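Local coordinates for DNA-binding protein Sso10a-2 (Sulfolobus solfataricus, PDB 4HW0) that binds DNA as a winged-helix protein paired through an antiparallel coiled coil, and probably helps to compact and organise the archaeal chromatin, at the interface of chains A and B. Numbering follows the deposited sequence. Chains: chain A/B, DNA-binding protein Sso10a-2.

The interface of chains A and B. Residues chain A 11, 74, 77-78, 81; chain B 91, 95, 98.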
HETATM    1  N   MSE A  11      -0.246 -12.398  -6.003  1.00 35.73           N
HETATM    2  CA  MSE A  11      -1.654 -12.113  -5.785  1.00 34.48           C
HETATM    3  C   MSE A  11      -2.220 -11.709  -7.133  1.00 32.90           C
HETATM    4  O   MSE A  11      -3.264 -12.184  -7.610  1.00 33.02           O
HETATM    5  CB  MSE A  11      -1.955 -11.060  -4.679  1.00 35.50           C
HETATM    6  CG  MSE A  11      -1.930 -11.771  -3.333  1.00 38.31           C
HETATM    7 SE   MSE A  11      -2.394 -10.409  -1.975  0.82 35.65          SE
HETATM    8  CE  MSE A  11      -1.955 -11.505  -0.345  1.00 50.67           C
ATOM      9  N   LEU A  74     -11.982 -15.004  -3.603  1.00 24.02           N
ATOM     10  CA  LEU A  74     -10.567 -14.676  -3.721  1.00 22.82           C
ATOM     11  C   LEU A  74     -10.320 -13.656  -4.827  1.00 23.21           C
ATOM     12  O   LEU A  74      -9.602 -12.687  -4.638  1.00 22.55           O
ATOM     13  CB  LEU A  74      -9.769 -15.951  -3.939  1.00 22.47           C
ATOM     14  CG  LEU A  74      -8.258 -15.795  -4.086  1.00 22.05           C
ATOM     15  CD1 LEU A  74      -7.616 -15.149  -2.878  1.00 22.56           C
ATOM     16  CD2 LEU A  74      -7.623 -17.157  -4.427  1.00 22.62           C
ATOM     17  N   HIS A  77     -11.513 -10.237  -3.641  1.00 27.11           N
ATOM     18  CA  HIS A  77     -10.597  -9.648  -2.659  1.00 26.50           C
ATOM     19  C   HIS A  77      -9.275  -9.190  -3.228  1.00 24.79           C
ATOM     20  O   HIS A  77      -8.753  -8.144  -2.802  1.00 23.63           O
ATOM     21  CB  HIS A  77     -10.366 -10.597  -1.520  1.00 28.73           C
ATOM     22  CG  HIS A  77     -11.576 -10.826  -0.704  1.00 31.33           C
ATOM     23  ND1 HIS A  77     -12.637  -9.965  -0.656  1.00 35.97           N
ATOM     24  CD2 HIS A  77     -11.909 -11.854   0.088  1.00 36.68           C
ATOM     25  CE1 HIS A  77     -13.576 -10.449   0.128  1.00 37.21           C
ATOM     26  NE2 HIS A  77     -13.167 -11.616   0.562  1.00 38.24           N
ATOM     27  N   ILE A  78      -8.738  -9.951  -4.166  1.00 23.62           N
ATOM     28  CA  ILE A  78      -7.511  -9.500  -4.823  1.00 24.52           C
ATOM     29  C   ILE A  78      -7.803  -8.231  -5.592  1.00 25.22           C
ATOM     30  O   ILE A  78      -6.997  -7.303  -5.605  1.00 24.52           O
ATOM     31  CB  ILE A  78      -6.851 -10.547  -5.688  1.00 24.92           C
ATOM     32  CG1 ILE A  78      -6.462 -11.795  -4.907  1.00 26.50           C
ATOM     33  CG2 ILE A  78      -5.583  -9.996  -6.242  1.00 27.30           C
ATOM     34  CD1 ILE A  78      -6.019 -13.001  -5.722  1.00 26.92           C
ATOM     35  N   PHE A  81      -7.734  -5.396  -3.267  1.00 27.86           N
ATOM     36  CA  PHE A  81      -6.332  -5.114  -2.893  1.00 27.72           C
ATOM     37  C   PHE A  81      -5.622  -4.272  -3.953  1.00 28.46           C
ATOM     38  O   PHE A  81      -4.945  -3.272  -3.663  1.00 27.89           O
ATOM     39  CB  PHE A  81      -5.566  -6.423  -2.584  1.00 29.45           C
ATOM     40  CG  PHE A  81      -4.093  -6.240  -2.442  1.00 29.87           C
ATOM     41  CD1 PHE A  81      -3.261  -6.238  -3.577  1.00 30.82           C
ATOM     42  CD2 PHE A  81      -3.534  -6.016  -1.227  1.00 30.56           C
ATOM     43  CE1 PHE A  81      -1.902  -6.024  -3.446  1.00 31.92           C
ATOM     44  CE2 PHE A  81      -2.174  -5.823  -1.091  1.00 33.00           C
ATOM     45  CZ  PHE A  81      -1.351  -5.800  -2.211  1.00 33.40           C
TER
ATOM     46  N   ALA B  91      -6.885  -5.353   3.430  1.00 27.72           N
ATOM     47  CA  ALA B  91      -7.256  -6.027   2.182  1.00 27.28           C
ATOM     48  C   ALA B  91      -6.329  -7.208   1.875  1.00 27.65           C
ATOM     49  O   ALA B  91      -6.771  -8.286   1.491  1.00 26.69           O
ATOM     50  CB  ALA B  91      -7.280  -5.023   1.051  1.00 26.15           C
ATOM     51  N   VAL B  95      -7.218 -11.391   1.613  1.00 27.42           N
ATOM     52  CA  VAL B  95      -6.758 -12.332   0.586  1.00 27.17           C
ATOM     53  C   VAL B  95      -6.062 -13.526   1.235  1.00 27.51           C
ATOM     54  O   VAL B  95      -6.333 -14.686   0.953  1.00 27.87           O
ATOM     55  CB  VAL B  95      -5.766 -11.638  -0.369  1.00 26.24           C
ATOM     56  CG1 VAL B  95      -5.156 -12.654  -1.316  1.00 26.89           C
ATOM     57  CG2 VAL B  95      -6.476 -10.523  -1.099  1.00 26.42           C
ATOM     58  N   LEU B  98      -7.989 -16.459   2.529  1.00 29.57           N
ATOM     59  CA  LEU B  98      -8.500 -17.377   1.536  1.00 29.95           C
ATOM     60  C   LEU B  98      -7.425 -18.302   0.951  1.00 30.43           C
ATOM     61  O   LEU B  98      -7.738 -19.189   0.183  1.00 31.21           O
ATOM     62  CB  LEU B  98      -9.178 -16.607   0.392  1.00 30.35           C
ATOM     63  CG  LEU B  98     -10.524 -16.008   0.777  1.00 31.13           C
ATOM     64  CD1 LEU B  98     -10.940 -14.906  -0.144  1.00 33.37           C
ATOM     65  CD2 LEU B  98     -11.555 -17.080   0.698  1.00 33.11           C
TER
HETATM   66  O   HOH W   1      -9.079  -7.642  -0.062  1.00 22.17           O
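B:Val95 packs against A:Met11, A:Leu74, A:His77 and A:Ile78, and it buries far more surface than any other residue of this patch. Its CG1 methyl does most of the touching. This branch stands anti to the backbone N (chi1 173°) and points into chain A. There it meets the tip of A:Met11, a selenomethionine, with CG1 3.5 Å from the terminal methyl CE. The two side chains reach toward each other tip to tip, and the selenium also rests on the valine. A:Leu74 and A:Ile78 each cross the valine at about a right angle. CD1 of A:Leu74 lies 3.8 Å from CG1 of B:Val95. The other methyl, CG2, lies against the backbone carbonyl of A:His77 and is 3.9 Å from CB of that residue. With both methyls gone, as in an alanine at B:Val95, the tip of A:Met11 would probably lose its partner, and a gap would be likely to open beside A:Leu74, A:Ile78 and the carbonyl of A:His77.

B:Leu98 lies one helical turn further along. Its CD1 methyl touches two residues of chain A. It meets the imidazole of A:His77 at its CD2 corner; the leucine and histidine side chains cross at about a right angle. The same methyl lies 3.6 Å from CA of A:Leu74, in a direction roughly perpendicular to the histidine contact. The two leucine side chains slide past each other in opposite directions, and CD1 of A:Leu74 comes 3.9 Å from CB of B:Leu98.

Toward A:Phe81 the contact is thinner. CB of B:Ala91 sits 4.1 Å from CA of A:Phe81, against the backbone and not the ring. A water joins the helices here, 2.8 Å from O of A:His77 and 2.9 Å from O of B:Ala91.

The patch lies in the antiparallel coiled coil formed by helix 69-98 of each chain. Helix 10-18 adds A:Met11. With its two-fold twin, the patch helps to hold the dimer together and probably to fix the winged-helix domains at its opposite ends.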